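Catechol 2,3-dioxygenase (Pseudomonas sp. KL28, PDB 3HPY) probably catalyses the extradiol cleavage of catechol by dioxygen to 2-hydroxy-6-oxohexa-2,4-dienoate, using a ferrous iron cofactor, in the breakdown of aromatic hydrocarbons. Local coordinates at residues D75-L79 with L120-K124; M3-R8 with G70-L74. All coordinates share one frame. Numbering follows the deposited sequence.

Overall arrangement
Both contacts lie in the N-terminal half of the chain, with centres about 8 Å apart. They are joined by strand 65-73, which runs through contact 2 (3-8 with 70-74) and leads into helix 76-89 of contact 1 (75-79 with 120-124). Strands 65-73 and 117-121 are sheet neighbours. Tyr121 O lies 2.8 Å from Val73 N, and Tyr121 N lies 3.1 Å from Phe71 O, both probable hydrogen bonds. Thr78 CG2 also packs 3.5 Å from Gly5 CA. The iron and 4-methylcatechol sit in the other half of the chain. The side chain of Phe71 is about 13 Å from each, and about 7 Å from that of the iron ligand His154.

Contact 1: residues D75-L79 with L120-K124; sequences DKATL and LYAEK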
loop_
_atom_site.group_PDB
_atom_site.type_symbol
_atom_site.label_atom_id
_atom_site.label_comp_id
_atom_site.label_asym_id
_atom_site.label_seq_id
_atom_site.Cartn_x
_atom_site.Cartn_y
_atom_site.Cartn_z
ATOM N N ASP C 75 -26.571 -10.813 -23.869
ATOM C CA ASP C 75 -27.150 -10.241 -25.093
ATOM C C ASP C 75 -28.684 -10.257 -25.104
ATOM O O ASP C 75 -29.321 -10.735 -24.162
ATOM C CB ASP C 75 -26.623 -11.004 -26.316
ATOM C CG ASP C 75 -26.655 -12.510 -26.118
ATOM O OD1 ASP C 75 -27.715 -13.035 -25.716
ATOM O OD2 ASP C 75 -25.624 -13.172 -26.363
ATOM N N LYS C 76 -29.268 -9.738 -26.184
ATOM C CA LYS C 76 -30.719 -9.685 -26.316
ATOM C C LYS C 76 -31.326 -11.079 -26.196
ATOM O O LYS C 76 -32.363 -11.254 -25.564
ATOM C CB LYS C 76 -31.102 -9.039 -27.652
ATOM C CG LYS C 76 -30.687 -7.574 -27.756
ATOM C CD LYS C 76 -30.756 -7.069 -29.196
ATOM C CE LYS C 76 -29.615 -7.640 -30.028
ATOM N NZ LYS C 76 -29.823 -7.474 -31.495
ATOM N N ALA C 77 -30.667 -12.072 -26.783
ATOM C CA ALA C 77 -31.152 -13.450 -26.709
ATOM C C ALA C 77 -31.224 -13.909 -25.253
ATOM O O ALA C 77 -32.165 -14.594 -24.850
ATOM C CB ALA C 77 -30.226 -14.382 -27.508
ATOM N N THR C 78 -30.221 -13.536 -24.466
ATOM C CA THR C 78 -30.184 -13.914 -23.060
ATOM C C THR C 78 -31.310 -13.195 -22.328
ATOM O O THR C 78 -32.010 -13.787 -21.502
ATOM C CB THR C 78 -28.839 -13.520 -22.424
ATOM O OG1 THR C 78 -27.772 -14.000 -23.254
ATOM C CG2 THR C 78 -28.702 -14.130 -21.028
ATOM N N LEU C 79 -31.478 -11.913 -22.650
ATOM C CA LEU C 79 -32.508 -11.084 -22.036
ATOM C C LEU C 79 -33.879 -11.747 -22.178
ATOM O O LEU C 79 -34.569 -11.979 -21.183
ATOM C CB LEU C 79 -32.529 -9.701 -22.690
ATOM C CG LEU C 79 -33.362 -8.616 -22.003
ATOM C CD1 LEU C 79 -32.820 -8.384 -20.599
ATOM C CD2 LEU C 79 -33.309 -7.319 -22.810
ATOM N N LEU C 120 -33.175 -5.938 -15.795
ATOM C CA LEU C 120 -32.257 -6.728 -16.612
ATOM C C LEU C 120 -32.266 -6.111 -18.009
ATOM O O LEU C 120 -33.332 -5.910 -18.593
ATOM C CB LEU C 120 -32.728 -8.187 -16.683
ATOM C CG LEU C 120 -32.088 -9.247 -15.776
ATOM C CD1 LEU C 120 -31.894 -8.732 -14.366
ATOM C CD2 LEU C 120 -32.968 -10.467 -15.776
ATOM N N TYR C 121 -31.088 -5.781 -18.533
ATOM C CA TYR C 121 -31.000 -5.204 -19.864
ATOM C C TYR C 121 -29.773 -5.744 -20.563
ATOM O O TYR C 121 -28.826 -6.185 -19.915
ATOM C CB TYR C 121 -30.893 -3.678 -19.800
ATOM C CG TYR C 121 -29.613 -3.174 -19.157
ATOM C CD1 TYR C 121 -29.475 -3.131 -17.770
ATOM C CD2 TYR C 121 -28.550 -2.720 -19.940
ATOM C CE1 TYR C 121 -28.307 -2.638 -17.173
ATOM C CE2 TYR C 121 -27.382 -2.228 -19.360
ATOM C CZ TYR C 121 -27.270 -2.184 -17.976
ATOM O OH TYR C 121 -26.134 -1.643 -17.409
ATOM N N ALA C 122 -29.788 -5.691 -21.890
ATOM C CA ALA C 122 -28.660 -6.178 -22.675
ATOM C C ALA C 122 -28.002 -5.057 -23.453
ATOM O O ALA C 122 -26.906 -5.223 -23.990
ATOM C CB ALA C 122 -29.126 -7.264 -23.634
ATOM N N GLU C 123 -28.658 -3.906 -23.512
ATOM C CA GLU C 123 -28.106 -2.802 -24.274
ATOM C C GLU C 123 -27.902 -1.506 -23.507
ATOM O O GLU C 123 -28.719 -1.107 -22.673
ATOM C CB GLU C 123 -28.971 -2.545 -25.513
ATOM C CG GLU C 123 -28.982 -3.697 -26.515
ATOM C CD GLU C 123 -29.896 -3.426 -27.703
ATOM O OE1 GLU C 123 -29.690 -2.398 -28.386
ATOM O OE2 GLU C 123 -30.815 -4.239 -27.952
ATOM N N LYS C 124 -26.782 -0.861 -23.809
ATOM C CA LYS C 124 -26.399 0.405 -23.208
ATOM C C LYS C 124 -25.145 0.868 -23.928
ATOM O O LYS C 124 -24.127 0.171 -23.950
ATOM C CB LYS C 124 -26.130 0.242 -21.713
ATOM C CG LYS C 124 -25.682 1.534 -21.039
ATOM C CD LYS C 124 -25.616 1.401 -19.519
ATOM C CE LYS C 124 -26.995 1.472 -18.871
ATOM N NZ LYS C 124 -26.886 1.509 -17.382
#
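The first turn of helix 76-89 lies beside the end of strand 117-121 and the residues that follow it. The backbones are closest at Asp75 and Ala122, with CA atoms 5.0 Å apart. No hydrogen bond crosses between the segments. The helix start is held from within. Asp75 is the N-cap: its OD1 accepts from Thr78 N at 2.8 Å and from Thr78 OG1 at 2.6 Å. Leu79 N donates to Asp75 O at 2.9 Å, closing the first turn.

The contact is mainly apolar. Ala122 CB points toward the helix start and sits 3.4 Å from Asp75 C and 3.6 Å from Lys76 N. Its small side chain allows this close approach to the backbone. One turn on, Leu79 points toward the strand. Leu79 CD1 is 3.2 Å from Leu120 O and 3.9 Å from Leu120 CB, and Leu79 CD2 is 4.3 Å from Ala122 CB. Val73 and Val108 add to the packing around Leu79. At the exposed border, Lys76 CD lies 3.1 Å from Glu123 OE2. The methylene chain makes this approach, and Lys76 NZ lies farther from the carboxylate. Tyr121 points away from the helix, and its ring meets that of His11.

The helix thus covers one face of the sheet while Tyr121 lies on the other. Helix 76-89 follows strand 65-73 directly, and strand 117-121 is parallel to 65-73 and next to it. This is helix-on-sheet packing within a βαβββ module, the repeating unit of the vicinal oxygen chelate fold seen in extradiol dioxygenases.

Contact 2: residues M3-R8 with G70-L74; sequences MTGVLR and GFKVL
Met3 to Gly5 are loop; Val6 to Arg8 runs antiparallel to the end of strand 65-73. Gly5 turns the chain with phi/psi 60/-128. Val6 and Val73 form a non-hydrogen-bonded pair (CA-CA 4.3 Å), Arg8 and Lys72 a hydrogen-bonded pair (CA-CA 5.8 Å). The register shifts by one: Leu7 (phi/psi -86/-52) and Arg8 both face Lys72, a classic beta bulge.

Three backbone hydrogen bonds join the segments: Leu74 N to Gly5 O, 2.8 Å; Leu7 N to Lys72 O, 2.9 Å; Lys72 N to Arg8 O, 3.0 Å. CA-H...O contacts link Val73 CA to Gly5 O (3.1 Å) and Phe71 CA to Arg8 O (3.3 Å). The bulge lies where the chain turns a corner before strand 9-16 of the first vicinal oxygen chelate module.

Apolar contacts include Val6 CG1 to Phe71 CB at 3.6 Å and Leu7 CD2 to Leu74 CD1 at 4.1 Å. Val6 (t) and Val73 (m) share a sheet face, covered by Leu82.

Arg8 (chi1 p, 43°) and extended Lys72 (all t) lie on the opposite face. Lys72 CD packs over the guanidinium, 3.4 Å from Arg8 NH2. Arg8 NH2 and Lys72 NZ, 3.8 Å apart, both form salt bridges with Asp52 and with Asp278 of the second subunit.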
loop_
_atom_site.group_PDB
_atom_site.type_symbol
_atom_site.label_atom_id
_atom_site.label_comp_id
_atom_site.label_asym_id
_atom_site.label_seq_id
_atom_site.Cartn_x
_atom_site.Cartn_y
_atom_site.Cartn_z
ATOM N N MET C 3 -18.213 -15.858 -19.230
ATOM C CA MET C 3 -19.222 -15.116 -18.491
ATOM C C MET C 3 -20.456 -15.089 -19.405
ATOM O O MET C 3 -20.399 -14.542 -20.514
ATOM C CB MET C 3 -18.730 -13.690 -18.219
ATOM C CG MET C 3 -17.870 -13.535 -16.974
ATOM S SD MET C 3 -18.779 -13.974 -15.485
ATOM C CE MET C 3 -19.952 -12.606 -15.365
ATOM N N THR C 4 -21.545 -15.712 -18.955
ATOM C CA THR C 4 -22.798 -15.750 -19.713
ATOM C C THR C 4 -23.945 -15.306 -18.808
ATOM O O THR C 4 -23.745 -15.067 -17.617
ATOM C CB THR C 4 -23.134 -17.180 -20.232
ATOM O OG1 THR C 4 -23.224 -18.079 -19.127
ATOM C CG2 THR C 4 -22.065 -17.683 -21.197
ATOM N N GLY C 5 -25.149 -15.208 -19.374
ATOM C CA GLY C 5 -26.304 -14.795 -18.587
ATOM C C GLY C 5 -26.177 -13.416 -17.962
ATOM O O GLY C 5 -25.906 -12.434 -18.661
ATOM N N VAL C 6 -26.404 -13.329 -16.654
ATOM C CA VAL C 6 -26.290 -12.054 -15.945
ATOM C C VAL C 6 -24.798 -11.803 -15.718
ATOM O O VAL C 6 -24.131 -12.564 -15.020
ATOM C CB VAL C 6 -27.014 -12.105 -14.592
ATOM C CG1 VAL C 6 -26.922 -10.756 -13.906
ATOM C CG2 VAL C 6 -28.468 -12.508 -14.801
ATOM N N LEU C 7 -24.282 -10.736 -16.315
ATOM C CA LEU C 7 -22.865 -10.435 -16.224
ATOM C C LEU C 7 -22.414 -9.636 -15.014
ATOM O O LEU C 7 -21.501 -10.044 -14.297
ATOM C CB LEU C 7 -22.416 -9.687 -17.485
ATOM C CG LEU C 7 -22.627 -10.361 -18.842
ATOM C CD1 LEU C 7 -22.102 -9.463 -19.949
ATOM C CD2 LEU C 7 -21.919 -11.709 -18.861
ATOM N N ARG C 8 -23.067 -8.503 -14.783
ATOM C CA ARG C 8 -22.659 -7.614 -13.702
ATOM C C ARG C 8 -23.738 -6.595 -13.338
ATOM O O ARG C 8 -24.738 -6.452 -14.041
ATOM C CB ARG C 8 -21.404 -6.845 -14.163
ATOM C CG ARG C 8 -21.482 -6.333 -15.642
ATOM C CD ARG C 8 -20.722 -5.000 -15.849
ATOM N NE ARG C 8 -20.915 -4.281 -17.123
ATOM C CZ ARG C 8 -20.765 -4.795 -18.348
ATOM N NH1 ARG C 8 -20.430 -6.065 -18.519
ATOM N NH2 ARG C 8 -20.891 -4.017 -19.418
ATOM N N GLY C 70 -30.391 -2.450 -11.670
ATOM C CA GLY C 70 -30.322 -3.275 -12.863
ATOM C C GLY C 70 -29.046 -4.066 -13.092
ATOM O O GLY C 70 -27.984 -3.716 -12.586
ATOM N N PHE C 71 -29.170 -5.132 -13.876
ATOM C CA PHE C 71 -28.050 -6.008 -14.210
ATOM C C PHE C 71 -27.935 -6.168 -15.725
ATOM O O PHE C 71 -28.920 -6.488 -16.394
ATOM C CB PHE C 71 -28.270 -7.396 -13.617
ATOM C CG PHE C 71 -28.125 -7.464 -12.128
ATOM C CD1 PHE C 71 -26.876 -7.646 -11.555
ATOM C CD2 PHE C 71 -29.246 -7.418 -11.296
ATOM C CE1 PHE C 71 -26.740 -7.790 -10.187
ATOM C CE2 PHE C 71 -29.115 -7.561 -9.913
ATOM C CZ PHE C 71 -27.863 -7.749 -9.363
ATOM N N LYS C 72 -26.738 -5.969 -16.270
ATOM C CA LYS C 72 -26.569 -6.154 -17.705
ATOM C C LYS C 72 -26.404 -7.647 -17.959
ATOM O O LYS C 72 -25.757 -8.334 -17.167
ATOM C CB LYS C 72 -25.344 -5.402 -18.221
ATOM C CG LYS C 72 -25.153 -5.571 -19.718
ATOM C CD LYS C 72 -24.172 -4.590 -20.307
ATOM C CE LYS C 72 -23.998 -4.849 -21.792
ATOM N NZ LYS C 72 -23.195 -3.769 -22.434
ATOM N N VAL C 73 -27.012 -8.158 -19.032
ATOM C CA VAL C 73 -26.892 -9.585 -19.366
ATOM C C VAL C 73 -26.056 -9.725 -20.643
ATOM O O VAL C 73 -25.765 -8.728 -21.303
ATOM C CB VAL C 73 -28.276 -10.257 -19.574
ATOM C CG1 VAL C 73 -29.154 -10.028 -18.345
ATOM C CG2 VAL C 73 -28.946 -9.718 -20.832
ATOM N N LEU C 74 -25.684 -10.947 -21.003
ATOM C CA LEU C 74 -24.841 -11.146 -22.177
ATOM C C LEU C 74 -25.349 -10.481 -23.455
ATOM O O LEU C 74 -24.631 -9.670 -24.062
ATOM C CB LEU C 74 -24.618 -12.639 -22.422
ATOM C CG LEU C 74 -23.485 -13.016 -23.395
ATOM C CD1 LEU C 74 -22.144 -12.438 -22.931
ATOM C CD2 LEU C 74 -23.386 -14.524 -23.470
#